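Local coordinates for DUF1254 domain-containing protein (Vibrio parahaemolyticus, PDB 3U07), which is of unknown function but combines the DUF1254 and DUF1214 sequence families in a single, probably secreted or exported, chain, at residues K332-M337 / Y386-E391; A361-N366 / F400-E405. The protein carries 2 engineered substitutions. All coordinates share one frame; numbering follows the deposited sequence.

How the contacts relate
The two contacts lie side by side in the DUF1214 part of the chain, their centres about 10 Å apart, and they meet in one mixed four-stranded sheet. Contact 1 pairs two central strands of that sheet, 334-340 and 382-388; contact 2 packs a loop against one of its two outer strands, 400-402, which runs parallel to 382-388. The joint is partly backbone, since Leu401 N lies 2.9 Å from Tyr386 O, and partly side chain: Glu391, just beyond the strand of contact 1, reaches the loop of contact 2 with OE1 2.7 Å from Asp364 N, a probable hydrogen bond.

Contact 1 (K332-M337 / Y386-E391); sequences KHDYVM and YMSANE
Tyr335 and Met387 (a selenomethionine) form a hydrogen-bonded antiparallel pair joined by two backbone bonds, one in each direction. Tyr335 N donates to Met387 O at 2.8 Å, and Met387 N returns a nearly straight bond to Tyr335 O, 2.7 Å long with 173° at the hydrogen. Val336 and Tyr386 follow as the non-hydrogen-bonded pair.

A second set of bonds runs through side chains, centred on the carboxylate of Asp334, whose two oxygens are held by different hydroxyls. Tyr386 OH donates to Asp334 OD2 over 2.7 Å, entering by the anti lone pair, with the carboxylate and ring planes practically perpendicular (89°). Ser388 OG donates to Asp334 OD1 over 2.8 Å from above the carboxylate plane. A chi1 of -173° sets Tyr386 CG anti to the backbone N, and the ring runs on from there to Asp334; Tyr335 O lies over one face of this ring, toward the rim.

Strands 334-340 and 382-388 are the inner pair of a mixed four-stranded sheet, with 432-434 beyond the first and 400-402 beyond the second. Near the end of strand 382-388, Ser388 OG also accepts from Asn390 N at 2.9 Å, closing an ST turn, and a water accepts from Ala389 N and can donate to His333 O.

Apolar packing occupies the face carrying Tyr335 and Met387. The Met387 chain bends at its last torsion, and its modelled CE, whose exact place is doubtful, lies 3.7 Å from Tyr335 CB. The Tyr335 ring leads away from this strand, and its hydroxyl bonds to Asp329 N.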
loop_
_atom_site.group_PDB
_atom_site.type_symbol
_atom_site.label_atom_id
_atom_site.label_comp_id
_atom_site.label_asym_id
_atom_site.label_seq_id
_atom_site.Cartn_x
_atom_site.Cartn_y
_atom_site.Cartn_z
ATOM N N LYS A 332 -24.146 -22.353 6.791
ATOM C CA LYS A 332 -25.274 -22.703 5.937
ATOM C C LYS A 332 -24.973 -23.549 4.711
ATOM O O LYS A 332 -25.853 -24.244 4.214
ATOM C CB LYS A 332 -25.980 -21.429 5.478
ATOM C CG LYS A 332 -26.435 -20.547 6.618
ATOM C CD LYS A 332 -27.238 -19.370 6.128
ATOM C CE LYS A 332 -27.724 -18.546 7.306
ATOM N NZ LYS A 332 -28.552 -17.391 6.873
ATOM N N HIS A 333 -23.742 -23.496 4.216
ATOM C CA HIS A 333 -23.408 -24.254 3.022
ATOM C C HIS A 333 -21.944 -24.651 2.951
ATOM O O HIS A 333 -21.117 -24.246 3.771
ATOM C CB HIS A 333 -23.683 -23.421 1.763
ATOM C CG HIS A 333 -25.080 -22.897 1.645
ATOM N ND1 HIS A 333 -26.127 -23.663 1.176
ATOM C CD2 HIS A 333 -25.599 -21.674 1.911
ATOM C CE1 HIS A 333 -27.229 -22.933 1.156
ATOM N NE2 HIS A 333 -26.936 -21.723 1.597
ATOM N N ASP A 334 -21.661 -25.460 1.937
ATOM C CA ASP A 334 -20.323 -25.897 1.597
ATOM C C ASP A 334 -20.183 -25.184 0.250
ATOM O O ASP A 334 -21.174 -25.008 -0.459
ATOM C CB ASP A 334 -20.274 -27.409 1.399
ATOM C CG ASP A 334 -19.811 -28.146 2.639
ATOM O OD1 ASP A 334 -19.871 -27.565 3.743
ATOM O OD2 ASP A 334 -19.393 -29.315 2.504
ATOM N N TYR A 335 -18.983 -24.744 -0.104
ATOM C CA TYR A 335 -18.829 -24.054 -1.377
ATOM C C TYR A 335 -17.708 -24.635 -2.213
ATOM O O TYR A 335 -16.840 -25.347 -1.706
ATOM C CB TYR A 335 -18.555 -22.566 -1.151
ATOM C CG TYR A 335 -19.602 -21.857 -0.324
ATOM C CD1 TYR A 335 -19.571 -21.905 1.072
ATOM C CD2 TYR A 335 -20.625 -21.135 -0.938
ATOM C CE1 TYR A 335 -20.539 -21.245 1.836
ATOM C CE2 TYR A 335 -21.590 -20.478 -0.187
ATOM C CZ TYR A 335 -21.543 -20.535 1.196
ATOM O OH TYR A 335 -22.506 -19.884 1.934
ATOM N N VAL A 336 -17.745 -24.341 -3.507
ATOM C CA VAL A 336 -16.709 -24.799 -4.410
ATOM C C VAL A 336 -16.369 -23.687 -5.402
ATOM O O VAL A 336 -17.240 -22.954 -5.873
ATOM C CB VAL A 336 -17.117 -26.097 -5.158
ATOM C CG1 VAL A 336 -18.269 -25.831 -6.101
ATOM C CG2 VAL A 336 -15.912 -26.656 -5.909
HETATM N N MSE A 337 -15.080 -23.574 -5.694
HETATM C CA MSE A 337 -14.543 -22.571 -6.599
HETATM C C MSE A 337 -13.683 -23.309 -7.620
HETATM O O MSE A 337 -12.737 -23.992 -7.244
HETATM C CB MSE A 337 -13.659 -21.630 -5.794
HETATM C CG MSE A 337 -13.760 -20.169 -6.113
HETATM SE SE MSE A 337 -12.618 -19.189 -4.884
HETATM C CE MSE A 337 -12.579 -20.397 -3.402
ATOM N N TYR A 386 -12.353 -26.423 -2.552
ATOM C CA TYR A 386 -13.573 -26.874 -1.888
ATOM C C TYR A 386 -13.545 -26.278 -0.488
ATOM O O TYR A 386 -12.543 -26.390 0.216
ATOM C CB TYR A 386 -13.631 -28.406 -1.833
ATOM C CG TYR A 386 -14.950 -28.936 -1.313
ATOM C CD1 TYR A 386 -15.234 -28.935 0.054
ATOM C CD2 TYR A 386 -15.930 -29.406 -2.187
ATOM C CE1 TYR A 386 -16.464 -29.387 0.541
ATOM C CE2 TYR A 386 -17.167 -29.860 -1.711
ATOM C CZ TYR A 386 -17.427 -29.848 -0.347
ATOM O OH TYR A 386 -18.644 -30.290 0.129
HETATM N N MSE A 387 -14.642 -25.633 -0.094
HETATM C CA MSE A 387 -14.736 -24.977 1.208
HETATM C C MSE A 387 -15.846 -25.492 2.111
HETATM O O MSE A 387 -16.981 -25.670 1.675
HETATM C CB MSE A 387 -14.934 -23.467 1.017
HETATM C CG MSE A 387 -13.787 -22.753 0.309
HETATM SE SE MSE A 387 -14.306 -21.020 -0.366
HETATM C CE MSE A 387 -15.072 -21.642 -2.017
ATOM N N SER A 388 -15.509 -25.700 3.379
ATOM C CA SER A 388 -16.467 -26.172 4.369
ATOM C C SER A 388 -15.960 -25.917 5.784
ATOM O O SER A 388 -14.774 -25.657 5.994
ATOM C CB SER A 388 -16.725 -27.671 4.197
ATOM O OG SER A 388 -17.551 -28.158 5.241
ATOM N N ALA A 389 -16.875 -25.976 6.747
ATOM C CA ALA A 389 -16.529 -25.788 8.151
ATOM C C ALA A 389 -16.158 -27.175 8.681
ATOM O O ALA A 389 -15.567 -27.317 9.753
ATOM C CB ALA A 389 -17.715 -25.221 8.921
ATOM N N ASN A 390 -16.514 -28.196 7.909
ATOM C CA ASN A 390 -16.211 -29.572 8.271
ATOM C C ASN A 390 -14.834 -29.938 7.734
ATOM O O ASN A 390 -14.693 -30.339 6.578
ATOM C CB ASN A 390 -17.257 -30.523 7.691
ATOM C CG ASN A 390 -16.894 -31.977 7.900
ATOM O OD1 ASN A 390 -16.355 -32.348 8.944
ATOM N ND2 ASN A 390 -17.197 -32.812 6.916
ATOM N N GLU A 391 -13.822 -29.807 8.584
ATOM C CA GLU A 391 -12.452 -30.111 8.194
ATOM C C GLU A 391 -11.983 -31.510 8.585
ATOM O O GLU A 391 -10.788 -31.800 8.550
ATOM C CB GLU A 391 -11.504 -29.059 8.777
ATOM C CG GLU A 391 -11.959 -28.464 10.096
ATOM C CD GLU A 391 -10.968 -27.459 10.654
ATOM O OE1 GLU A 391 -11.253 -26.871 11.720
ATOM O OE2 GLU A 391 -9.902 -27.258 10.030
HETATM O O HOH W 1 -19.525 -25.497 5.880
#

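Contact 2 (A361-N366 / F400-E405); sequences AKNDLN and FLPVPE
The loop joining strands 347-354 and 369-371, which holds a type I beta turn from Asn363 to Asn366, packs against edge strand 400-402 and the residues after it. The turn is closed by Asn366 N donating to Asn363 O. Across the contact everything is apolar or van der Waals packing, with alternate residues of both segments facing each other: Ala361 meets Pro404, Asn363 meets Pro402, and Leu365 reaches Pro402 and Phe400. Ala361 CB touches Pro404 CB at 3.7 Å, with CG of the same proline slightly farther off.

The amide of Asn363 crosses the CB-CG edge of Pro402 obliquely, its CG 3.7 Å from Pro402 CB. This side chain takes the crowded position between the backbone N and the carbonyl carbon (chi1 63°), and its ND2 is held on its own side of the contact, donating to Ala361 O at 3.1 Å and also to Arg367 O. Glu391 OE2 anchors the turn as well, accepting from Leu365 N. The Leu365 and Pro402 side chains cross at about a right angle, and a single methyl of the leucine, CD2, lies 4.1 Å from Pro402 CG and 4.3 Å from Phe400 CD2.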
loop_
_atom_site.group_PDB
_atom_site.type_symbol
_atom_site.label_atom_id
_atom_site.label_comp_id
_atom_site.label_asym_id
_atom_site.label_seq_id
_atom_site.Cartn_x
_atom_site.Cartn_y
_atom_site.Cartn_z
ATOM N N ALA A 361 -10.082 -16.552 10.343
ATOM C CA ALA A 361 -10.869 -17.311 11.301
ATOM C C ALA A 361 -10.200 -18.591 11.768
ATOM O O ALA A 361 -9.592 -19.320 10.984
ATOM C CB ALA A 361 -12.242 -17.621 10.712
ATOM N N LYS A 362 -10.332 -18.854 13.062
ATOM C CA LYS A 362 -9.754 -20.034 13.676
ATOM C C LYS A 362 -10.337 -21.322 13.114
ATOM O O LYS A 362 -11.539 -21.425 12.879
ATOM C CB LYS A 362 -9.987 -19.996 15.191
ATOM C CG LYS A 362 -9.556 -21.257 15.929
ATOM C CD LYS A 362 -9.799 -21.132 17.421
ATOM C CE LYS A 362 -8.540 -21.475 18.197
ATOM N NZ LYS A 362 -7.401 -20.602 17.789
ATOM N N ASN A 363 -9.465 -22.293 12.879
ATOM C CA ASN A 363 -9.871 -23.605 12.401
ATOM C C ASN A 363 -8.764 -24.562 12.830
ATOM O O ASN A 363 -7.643 -24.133 13.102
ATOM C CB ASN A 363 -10.110 -23.607 10.879
ATOM C CG ASN A 363 -8.871 -23.285 10.072
ATOM O OD1 ASN A 363 -8.020 -24.147 9.844
ATOM N ND2 ASN A 363 -8.766 -22.037 9.625
ATOM N N ASP A 364 -9.078 -25.847 12.927
ATOM C CA ASP A 364 -8.095 -26.824 13.384
ATOM C C ASP A 364 -6.832 -26.947 12.549
ATOM O O ASP A 364 -5.748 -27.146 13.093
ATOM C CB ASP A 364 -8.749 -28.199 13.533
ATOM C CG ASP A 364 -9.798 -28.224 14.624
ATOM O OD1 ASP A 364 -9.625 -27.489 15.619
ATOM O OD2 ASP A 364 -10.782 -28.982 14.496
ATOM N N LEU A 365 -6.969 -26.830 11.236
ATOM C CA LEU A 365 -5.825 -26.935 10.333
ATOM C C LEU A 365 -4.967 -25.676 10.327
ATOM O O LEU A 365 -3.839 -25.685 9.832
ATOM C CB LEU A 365 -6.308 -27.220 8.909
ATOM C CG LEU A 365 -6.622 -28.660 8.496
ATOM C CD1 LEU A 365 -7.371 -29.386 9.595
ATOM C CD2 LEU A 365 -7.428 -28.637 7.209
ATOM N N ASN A 366 -5.500 -24.597 10.889
ATOM C CA ASN A 366 -4.793 -23.327 10.913
ATOM C C ASN A 366 -4.416 -23.004 9.469
ATOM O O ASN A 366 -3.304 -22.568 9.172
ATOM C CB ASN A 366 -3.544 -23.418 11.790
ATOM C CG ASN A 366 -3.408 -22.231 12.724
ATOM O OD1 ASN A 366 -3.323 -21.084 12.282
ATOM N ND2 ASN A 366 -3.399 -22.500 14.025
ATOM N N PHE A 400 -8.422 -28.243 -0.139
ATOM C CA PHE A 400 -9.450 -27.925 0.840
ATOM C C PHE A 400 -9.138 -26.646 1.601
ATOM O O PHE A 400 -8.049 -26.490 2.161
ATOM C CB PHE A 400 -9.621 -29.056 1.855
ATOM C CG PHE A 400 -10.688 -28.782 2.872
ATOM C CD1 PHE A 400 -12.028 -28.964 2.553
ATOM C CD2 PHE A 400 -10.358 -28.269 4.122
ATOM C CE1 PHE A 400 -13.026 -28.639 3.463
ATOM C CE2 PHE A 400 -11.346 -27.938 5.040
ATOM C CZ PHE A 400 -12.684 -28.122 4.709
ATOM N N LEU A 401 -10.102 -25.734 1.631
ATOM C CA LEU A 401 -9.919 -24.481 2.343
ATOM C C LEU A 401 -11.002 -24.344 3.400
ATOM O O LEU A 401 -12.186 -24.233 3.078
ATOM C CB LEU A 401 -9.966 -23.292 1.369
ATOM C CG LEU A 401 -9.831 -21.879 1.948
ATOM C CD1 LEU A 401 -8.669 -21.804 2.938
ATOM C CD2 LEU A 401 -9.624 -20.893 0.804
ATOM N N PRO A 402 -10.608 -24.378 4.686
ATOM C CA PRO A 402 -11.539 -24.254 5.808
ATOM C C PRO A 402 -12.287 -22.932 5.725
ATOM O O PRO A 402 -11.745 -21.931 5.264
ATOM C CB PRO A 402 -10.619 -24.312 7.029
ATOM C CG PRO A 402 -9.501 -25.179 6.565
ATOM C CD PRO A 402 -9.242 -24.633 5.178
ATOM N N VAL A 403 -13.531 -22.940 6.174
ATOM C CA VAL A 403 -14.354 -21.747 6.176
ATOM C C VAL A 403 -15.094 -21.790 7.513
ATOM O O VAL A 403 -15.495 -22.858 7.967
ATOM C CB VAL A 403 -15.294 -21.764 4.943
ATOM C CG1 VAL A 403 -16.719 -21.458 5.333
ATOM C CG2 VAL A 403 -14.773 -20.763 3.913
ATOM N N PRO A 404 -15.263 -20.632 8.173
ATOM C CA PRO A 404 -15.944 -20.567 9.471
ATOM C C PRO A 404 -17.457 -20.748 9.470
ATOM O O PRO A 404 -18.116 -20.578 8.447
ATOM C CB PRO A 404 -15.542 -19.195 9.987
ATOM C CG PRO A 404 -15.568 -18.379 8.742
ATOM C CD PRO A 404 -14.874 -19.282 7.727
ATOM N N GLU A 405 -17.988 -21.087 10.644
ATOM C CA GLU A 405 -19.421 -21.290 10.850
ATOM C C GLU A 405 -20.117 -19.937 11.011
ATOM O O GLU A 405 -20.930 -19.751 11.917
ATOM C CB GLU A 405 -19.663 -22.118 12.115
ATOM C CG GLU A 405 -19.040 -23.501 12.098
ATOM C CD GLU A 405 -20.050 -24.594 11.823
ATOM O OE1 GLU A 405 -20.686 -24.566 10.749
ATOM O OE2 GLU A 405 -20.209 -25.484 12.687
#